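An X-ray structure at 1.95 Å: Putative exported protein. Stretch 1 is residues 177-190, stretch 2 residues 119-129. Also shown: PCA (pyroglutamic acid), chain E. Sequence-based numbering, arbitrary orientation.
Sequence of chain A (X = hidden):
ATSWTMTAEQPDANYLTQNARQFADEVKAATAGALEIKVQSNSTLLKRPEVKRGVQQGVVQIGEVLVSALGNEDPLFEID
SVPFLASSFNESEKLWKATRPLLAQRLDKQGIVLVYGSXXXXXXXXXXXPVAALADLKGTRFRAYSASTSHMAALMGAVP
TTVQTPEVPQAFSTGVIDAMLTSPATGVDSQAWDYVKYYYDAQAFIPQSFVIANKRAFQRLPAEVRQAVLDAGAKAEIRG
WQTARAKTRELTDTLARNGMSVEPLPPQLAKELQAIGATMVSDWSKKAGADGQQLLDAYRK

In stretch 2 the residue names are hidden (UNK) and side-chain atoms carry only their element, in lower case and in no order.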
ATOM      1  N   ILE A 177       7.367  -4.286  18.901  1.00 27.58           N
ATOM      2  CA  ILE A 177       6.691  -5.285  18.089  1.00 26.42           C
ATOM      3  C   ILE A 177       7.579  -6.525  17.984  1.00 26.65           C
ATOM      4  O   ILE A 177       8.796  -6.430  18.059  1.00 26.26           O
ATOM      5  CB  ILE A 177       6.279  -4.756  16.676  1.00 26.93           C
ATOM      6  CG1 ILE A 177       7.503  -4.240  15.898  1.00 26.48           C
ATOM      7  CG2 ILE A 177       5.123  -3.705  16.802  1.00 25.10           C
ATOM      8  CD1 ILE A 177       7.235  -3.867  14.402  1.00 26.07           C
ATOM      9  N   ASP A 178       6.959  -7.682  17.776  1.00 27.58           N
ATOM     10  CA  ASP A 178       7.717  -8.932  17.682  1.00 28.41           C
ATOM     11  C   ASP A 178       7.451  -9.693  16.386  1.00 27.72           C
ATOM     12  O   ASP A 178       8.150 -10.668  16.102  1.00 28.85           O
ATOM     13  CB  ASP A 178       7.383  -9.841  18.863  1.00 29.07           C
ATOM     14  CG  ASP A 178       7.901  -9.310  20.193  1.00 32.51           C
ATOM     15  OD1 ASP A 178       9.119  -9.193  20.395  1.00 35.52           O
ATOM     16  OD2 ASP A 178       7.065  -9.023  21.061  1.00 39.41           O
ATOM     17  N   ALA A 179       6.446  -9.261  15.621  1.00 26.64           N
ATOM     18  CA  ALA A 179       6.038  -9.902  14.357  1.00 26.15           C
ATOM     19  C   ALA A 179       5.337  -8.879  13.442  1.00 25.56           C
ATOM     20  O   ALA A 179       4.828  -7.856  13.906  1.00 25.74           O
ATOM     21  CB  ALA A 179       5.081 -11.104  14.620  1.00 25.71           C
HETATM   22  N   MSE A 180       5.287  -9.143  12.146  1.00 24.71           N
HETATM   23  CA  MSE A 180       4.584  -8.181  11.284  1.00 24.95           C
HETATM   24  C   MSE A 180       4.063  -8.849  10.034  1.00 23.52           C
HETATM   25  O   MSE A 180       4.367 -10.037   9.747  1.00 22.13           O
HETATM   26  CB  MSE A 180       5.519  -7.002  10.951  1.00 22.62           C
HETATM   27  CG  MSE A 180       6.753  -7.407  10.208  1.00 23.49           C
HETATM   28 SE   MSE A 180       7.628  -5.837   9.506  1.00 33.68          SE
HETATM   29  CE  MSE A 180       9.199  -6.759   8.553  1.00 23.06           C
ATOM     30  N   LEU A 181       3.279  -8.082   9.288  1.00 22.37           N
ATOM     31  CA  LEU A 181       2.734  -8.531   8.037  1.00 21.61           C
ATOM     32  C   LEU A 181       3.032  -7.429   7.049  1.00 21.37           C
ATOM     33  O   LEU A 181       2.670  -6.260   7.286  1.00 21.29           O
ATOM     34  CB  LEU A 181       1.219  -8.744   8.127  1.00 20.98           C
ATOM     35  CG  LEU A 181       0.524  -9.042   6.781  1.00 23.51           C
ATOM     36  CD1 LEU A 181      -0.424 -10.255   6.818  1.00 25.99           C
ATOM     37  CD2 LEU A 181      -0.246  -7.799   6.298  1.00 25.35           C
ATOM     38  N   THR A 182       3.728  -7.792   5.974  1.00 20.84           N
ATOM     39  CA  THR A 182       4.146  -6.816   4.954  1.00 19.10           C
ATOM     40  C   THR A 182       4.731  -7.576   3.779  1.00 19.06           C
ATOM     41  O   THR A 182       4.958  -8.797   3.886  1.00 19.82           O
ATOM     42  CB  THR A 182       5.136  -5.717   5.512  1.00 18.74           C
ATOM     43  OG1 THR A 182       5.266  -4.653   4.558  1.00 19.20           O
ATOM     44  CG2 THR A 182       6.565  -6.270   5.870  1.00 17.36           C
ATOM     45  N   SER A 183       4.999  -6.859   2.680  1.00 18.09           N
ATOM     46  CA  SER A 183       5.519  -7.462   1.470  1.00 17.00           C
ATOM     47  C   SER A 183       6.998  -7.803   1.635  1.00 16.95           C
ATOM     48  O   SER A 183       7.701  -7.272   2.556  1.00 16.06           O
ATOM     49  CB  SER A 183       5.392  -6.488   0.288  1.00 16.45           C
ATOM     50  OG  SER A 183       6.165  -5.334   0.591  1.00 16.51           O
ATOM     51  N   PRO A 184       7.499  -8.639   0.718  1.00 16.87           N
ATOM     52  CA  PRO A 184       8.952  -8.810   0.628  1.00 17.82           C
ATOM     53  C   PRO A 184       9.669  -7.515   0.191  1.00 17.60           C
ATOM     54  O   PRO A 184      10.865  -7.379   0.442  1.00 17.54           O
ATOM     55  CB  PRO A 184       9.123  -9.941  -0.401  1.00 17.33           C
ATOM     56  CG  PRO A 184       7.838  -9.885  -1.269  1.00 17.63           C
ATOM     57  CD  PRO A 184       6.771  -9.503  -0.238  1.00 17.03           C
ATOM     58  N   ALA A 185       8.951  -6.547  -0.404  1.00 16.85           N
ATOM     59  CA  ALA A 185       9.602  -5.270  -0.763  1.00 16.48           C
ATOM     60  C   ALA A 185      10.037  -4.494   0.482  1.00 16.83           C
ATOM     61  O   ALA A 185      11.159  -3.987   0.549  1.00 16.96           O
ATOM     62  CB  ALA A 185       8.680  -4.397  -1.618  1.00 15.04           C
ATOM     63  N   THR A 186       9.126  -4.385   1.453  1.00 16.03           N
ATOM     64  CA  THR A 186       9.446  -3.741   2.748  1.00 16.78           C
ATOM     65  C   THR A 186      10.506  -4.565   3.484  1.00 16.57           C
ATOM     66  O   THR A 186      11.409  -4.009   4.124  1.00 17.04           O
ATOM     67  CB  THR A 186       8.183  -3.579   3.590  1.00 17.05           C
ATOM     68  OG1 THR A 186       7.352  -2.584   2.963  1.00 18.04           O
ATOM     69  CG2 THR A 186       8.511  -3.123   5.042  1.00 16.43           C
ATOM     70  N   GLY A 187      10.396  -5.888   3.389  1.00 16.16           N
ATOM     71  CA  GLY A 187      11.422  -6.770   3.959  1.00 16.51           C
ATOM     72  C   GLY A 187      12.833  -6.449   3.441  1.00 17.37           C
ATOM     73  O   GLY A 187      13.799  -6.390   4.214  1.00 17.42           O
ATOM     74  N   VAL A 188      12.964  -6.260   2.131  1.00 15.87           N
ATOM     75  CA  VAL A 188      14.261  -5.855   1.564  1.00 15.67           C
ATOM     76  C   VAL A 188      14.613  -4.380   1.834  1.00 15.73           C
ATOM     77  O   VAL A 188      15.735  -4.093   2.283  1.00 15.54           O
ATOM     78  CB  VAL A 188      14.365  -6.231   0.020  1.00 16.28           C
ATOM     79  CG1 VAL A 188      15.713  -5.755  -0.638  1.00 14.52           C
ATOM     80  CG2 VAL A 188      14.233  -7.759  -0.124  1.00 14.20           C
ATOM     81  N   ASP A 189      13.672  -3.452   1.555  1.00 15.95           N
ATOM     82  CA  ASP A 189      13.831  -2.008   1.901  1.00 17.60           C
ATOM     83  C   ASP A 189      14.432  -1.848   3.310  1.00 17.97           C
ATOM     84  O   ASP A 189      15.381  -1.068   3.523  1.00 17.88           O
ATOM     85  CB  ASP A 189      12.482  -1.252   1.914  1.00 16.13           C
ATOM     86  CG  ASP A 189      11.761  -1.216   0.553  1.00 19.20           C
ATOM     87  OD1 ASP A 189      12.362  -1.469  -0.522  1.00 19.68           O
ATOM     88  OD2 ASP A 189      10.540  -0.884   0.577  1.00 19.47           O
ATOM     89  N   SER A 190      13.878  -2.584   4.284  1.00 18.57           N
ATOM     90  CA  SER A 190      14.281  -2.363   5.662  1.00 19.33           C
ATOM     91  C   SER A 190      15.281  -3.415   6.137  1.00 19.51           C
ATOM     92  O   SER A 190      15.627  -3.410   7.312  1.00 19.51           O
ATOM     93  CB  SER A 190      13.068  -2.365   6.611  1.00 20.47           C
ATOM     94  OG  SER A 190      12.502  -3.653   6.570  1.00 24.29           O
ATOM     95  N   UNK A 119       0.701  -1.287  -7.234  1.00 19.45           N
ATOM     96  CA  UNK A 119       0.555  -2.221  -6.122  1.00 18.82           C
ATOM     97  C   UNK A 119       1.882  -2.477  -5.386  1.00 18.22           C
ATOM     98  O   UNK A 119       2.961  -2.425  -5.979  1.00 18.27           O
ATOM     99  c   UNK A 119       0.859  -3.475  -8.156  1.00 19.50           C
ATOM    100  c   UNK A 119       0.910  -1.989  -8.527  1.00 18.70           C
ATOM    101  c   UNK A 119       0.079  -3.507  -6.837  1.00 18.85           C
ATOM    102  N   UNK A 120       1.779  -2.708  -4.096  1.00 17.90           N
ATOM    103  CA  UNK A 120       2.805  -3.424  -3.341  1.00 18.23           C
ATOM    104  C   UNK A 120       2.758  -4.906  -3.777  1.00 18.60           C
ATOM    105  O   UNK A 120       1.794  -5.345  -4.414  1.00 18.58           O
ATOM    106  c   UNK A 120       6.102  -0.220   0.508  1.00 17.99           C
ATOM    107  c   UNK A 120       1.889  -0.943  -1.101  1.00 16.57           C
ATOM    108  c   UNK A 120       6.309  -1.530   0.022  1.00 15.84           C
ATOM    109  c   UNK A 120       2.464  -3.342  -1.843  1.00 17.58           C
ATOM    110  c   UNK A 120       2.755  -2.014  -1.253  1.00 17.12           C
ATOM    111  n   UNK A 120       2.538   0.094  -0.478  1.00 16.14           N
ATOM    112  c   UNK A 120       5.264  -2.237  -0.584  1.00 16.15           C
ATOM    113  c   UNK A 120       3.840  -0.288  -0.222  1.00 18.33           C
ATOM    114  c   UNK A 120       4.880   0.414   0.394  1.00 18.18           C
ATOM    115  c   UNK A 120       4.006  -1.607  -0.711  1.00 17.00           C
ATOM    116  N   UNK A 121       3.814  -5.677  -3.448  1.00 18.49           N
ATOM    117  CA  UNK A 121       3.721  -7.118  -3.614  1.00 19.52           C
ATOM    118  C   UNK A 121       2.785  -7.723  -2.549  1.00 20.12           C
ATOM    119  O   UNK A 121       2.346  -7.019  -1.625  1.00 20.64           O
ATOM    120  c   UNK A 121       6.059  -6.316  -3.575  1.00 16.98           C
ATOM    121  c   UNK A 121       5.143  -5.262  -2.968  1.00 17.99           C
ATOM    122  c   UNK A 121       5.193  -7.604  -3.456  1.00 18.38           C
ATOM    123  N   UNK A 122       2.430  -9.012  -2.705  1.00 20.21           N
ATOM    124  CA  UNK A 122       1.554  -9.680  -1.747  1.00 20.32           C
ATOM    125  C   UNK A 122       2.119  -9.690  -0.325  1.00 20.62           C
ATOM    126  O   UNK A 122       3.354  -9.687  -0.145  1.00 20.48           O
ATOM    127  c   UNK A 122       2.806  -9.889  -3.828  1.00 20.15           C
ATOM    128  c   UNK A 122       1.730 -10.951  -3.780  1.00 20.21           C
ATOM    129  c   UNK A 122       1.470 -11.107  -2.292  1.00 20.09           C
ATOM    130  N   UNK A 123       1.238  -9.692   0.684  1.00 20.18           N
ATOM    131  CA  UNK A 123       1.690  -9.527   2.070  1.00 20.95           C
ATOM    132  C   UNK A 123       1.978 -10.887   2.711  1.00 22.17           C
ATOM    133  O   UNK A 123       1.103 -11.750   2.753  1.00 23.31           O
ATOM    134  c   UNK A 123       1.271  -6.397   2.325  1.00 18.23           C
ATOM    135  o   UNK A 123       1.939  -6.123   1.320  1.00 20.59           O
ATOM    136  c   UNK A 123       0.163  -7.446   2.295  1.00 20.16           C
ATOM    137  c   UNK A 123       0.626  -8.796   2.904  1.00 19.89           C
ATOM    138  n   UNK A 123       1.494  -5.849   3.477  1.00 17.32           N
ATOM    139  N   UNK A 124       3.195 -11.061   3.207  1.00 22.76           N
ATOM    140  CA  UNK A 124       3.574 -12.266   4.003  1.00 22.59           C
ATOM    141  C   UNK A 124       3.661 -11.922   5.487  1.00 22.29           C
ATOM    142  O   UNK A 124       3.375 -10.777   5.906  1.00 22.36           O
ATOM    143  N   UNK A 125       4.041 -12.914   6.282  1.00 22.30           N
ATOM    144  CA  UNK A 125       4.153 -12.779   7.738  1.00 22.63           C
ATOM    145  C   UNK A 125       5.603 -12.964   8.138  1.00 22.03           C
ATOM    146  O   UNK A 125       6.241 -13.894   7.674  1.00 20.75           O
ATOM    147  c   UNK A 125       0.746 -14.607   8.431  1.00 24.07           C
ATOM    148  c   UNK A 125       3.497 -13.816  10.023  1.00 23.05           C
ATOM    149  c   UNK A 125       1.783 -13.500   8.151  1.00 24.06           C
ATOM    150  c   UNK A 125       3.245 -13.828   8.462  1.00 23.68           C
ATOM    151  N   UNK A 126       6.127 -12.047   8.960  1.00 20.83           N
ATOM    152  CA  UNK A 126       7.503 -12.134   9.443  1.00 21.99           C
ATOM    153  C   UNK A 126       7.481 -12.370  10.937  1.00 21.99           C
ATOM    154  O   UNK A 126       6.770 -11.680  11.664  1.00 21.27           O
ATOM    155  o   UNK A 126       9.221  -9.105   3.835  1.00 17.73           O
ATOM    156  c   UNK A 126       8.992  -9.525   5.133  1.00 19.70           C
ATOM    157  c   UNK A 126       7.698  -9.473   5.658  1.00 19.12           C
ATOM    158  c   UNK A 126       9.791 -10.459   7.221  1.00 17.77           C
ATOM    159  c   UNK A 126       7.469  -9.898   6.995  1.00 20.64           C
ATOM    160  c   UNK A 126      10.048 -10.008   5.912  1.00 19.43           C
ATOM    161  c   UNK A 126       8.280 -10.825   9.223  1.00 20.04           C
ATOM    162  c   UNK A 126       8.512 -10.402   7.778  1.00 19.86           C
ATOM    163  N   UNK A 127       8.288 -13.304  11.406  1.00 23.54           N
ATOM    164  CA  UNK A 127       8.253 -13.663  12.829  1.00 25.32           C
ATOM    165  C   UNK A 127       9.661 -13.953  13.333  1.00 27.06           C
ATOM    166  O   UNK A 127      10.602 -14.113  12.529  1.00 26.61           O
ATOM    167  o   UNK A 127       7.978 -16.075  12.480  1.00 22.94           O
ATOM    168  c   UNK A 127       5.982 -14.767  12.496  1.00 26.40           C
ATOM    169  c   UNK A 127       7.365 -14.935  13.087  1.00 26.08           C
ATOM    170  N   UNK A 128       9.800 -14.022  14.660  1.00 27.61           N
ATOM    171  CA  UNK A 128      11.082 -14.337  15.280  1.00 29.42           C
ATOM    172  C   UNK A 128      11.187 -15.805  15.659  1.00 30.73           C
ATOM    173  O   UNK A 128      12.286 -16.258  15.971  1.00 30.30           O
ATOM    174  c   UNK A 128      11.395 -11.991  16.185  1.00 30.54           C
ATOM    175  c   UNK A 128      12.404 -10.615  17.943  1.00 35.76           C
ATOM    176  n   UNK A 128      12.043  -9.753  19.099  1.00 39.42           N
ATOM    177  c   UNK A 128      11.348 -13.467  16.504  1.00 29.83           C
ATOM    178  c   UNK A 128      11.138 -11.180  17.416  1.00 33.87           C
ATOM    179  N   UNK A 129      10.051 -16.518  15.600  1.00 31.50           N
ATOM    180  CA  UNK A 129       9.958 -17.948  15.948  1.00 33.48           C
ATOM    181  C   UNK A 129       9.094 -18.634  14.916  1.00 32.65           C
ATOM    182  O   UNK A 129       8.293 -17.979  14.281  1.00 33.40           O
ATOM    183  n   UNK A 129      10.685 -20.943  20.693  1.00 53.46           N
ATOM    184  c   UNK A 129       9.975 -18.742  19.705  1.00 48.44           C
ATOM    185  c   UNK A 129      10.191 -17.785  18.499  1.00 39.23           C
ATOM    186  c   UNK A 129       9.296 -18.140  17.332  1.00 34.03           C
ATOM    187  c   UNK A 129      10.675 -20.108  19.472  1.00 50.49           C
TER
HETATM  188  N   PCA E 302       4.658  -2.251   2.831  1.00 22.63           N
HETATM  189  CA  PCA E 302       3.884  -1.168   3.482  1.00 23.48           C
HETATM  190  CB  PCA E 302       2.411  -1.381   3.232  1.00 22.44           C
HETATM  191  CG  PCA E 302       2.297  -2.671   2.476  1.00 23.29           C
HETATM  192  CD  PCA E 302       3.700  -3.121   2.245  1.00 20.74           C
HETATM  193  OE  PCA E 302       4.006  -4.105   1.579  1.00 22.48           O
HETATM  194  C   PCA E 302       4.163  -1.144   4.972  1.00 24.18           C
HETATM  195  O   PCA E 302       3.844  -0.206   5.713  1.00 24.73           O
HETATM  196  OXT PCA E 302       4.734  -2.100   5.462  1.00 25.49           O
HETATM  197  O   HOH W   1       7.816 -13.359  16.225  1.00 25.98           O
HETATM  198  O   HOH W   2      11.277  -7.284  19.132  1.00 39.48           O

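Position 119 has three side-chain carbons that close a ring onto its own backbone N, which defines Pro-119; it does not touch stretch 1.

Position 120 carries one carbon, then fused five- and six-membered rings of eight carbons and one nitrogen. Only an indole fits, so this is Trp-120. Its CZ3 lies 4.1 Å from Ala-185 CB, which sits at the ring edge, while CD of the pyroglutamic acid lies over one face.

Positions 121 and 122 each repeat the three-carbon ring onto N: Pro-121 and Pro-122. The first packs its CG 3.8 Å from Ala-185 CB; the second points its CA-to-CB bond away and offers its carbonyl, Pro-122 O lying 3.5 Å from Ser-183 CA.

Position 123 has three carbons in a row, the third bearing one oxygen and one nitrogen. By atom count this is a carboxamide, Gln-123; its CB is 3.6 Å from Leu-181 CD2.

Position 124 has no side-chain atoms and is Gly-124. Its N donates to Thr-182 O (2.9 Å, 145°) and its O accepts from Thr-182 N (3.0 Å, 148°).

Position 125 has four carbons forked at the first, one arm two carbons long: Ile-125. Its CG1 meets Leu-181 CD1 at 4.1 Å, on the sheet face that both side chains share.

Position 126 shows one carbon, then a six-carbon ring bearing one oxygen: Tyr-126. Met-180 CE, of a selenomethionine, sits 3.9 Å from the ring centroid and 14° off the normal, a CH-pi contact. Tyr-126 OH donates to Ser-183 O at 2.7 Å.

Position 127 has one carbon carrying an oxygen and a carbon, hence Thr-127; its CG2 is 4.3 Å from Ala-179 CB.

Positions 128 and 129 each have four carbons in a row ending in nitrogen: Lys-128 and Lys-129. Lys-128 NZ forms a salt bridge with Asp-178 OD1 (3.2 Å, the hydrogen bond weak), whereas Lys-129 is out of reach.

The contact rests on an antiparallel ladder. Tyr-126 and Met-180 exchange two bonds, N to O at 2.8 Å and O to N at 3.0 Å, and the Gly-124 pair repeats the pattern. Beyond the strand, Ser-183 caps the helix, its OG accepting from Thr-186 N at 3.2 Å. Tyr-126 OH reaches this turn and lies 3.2 Å from Gly-187 CA; an ideal CB there would fall 2.1 Å from that OH, so the missing side chain leaves room for the phenol. Nearby, Ser-183 OG donates to the ligand OE (2.7 Å) and Thr-186 OG1 accepts from its N (2.7 Å).

Stretch 2, residues 119-129: PWPPQGIYTKK
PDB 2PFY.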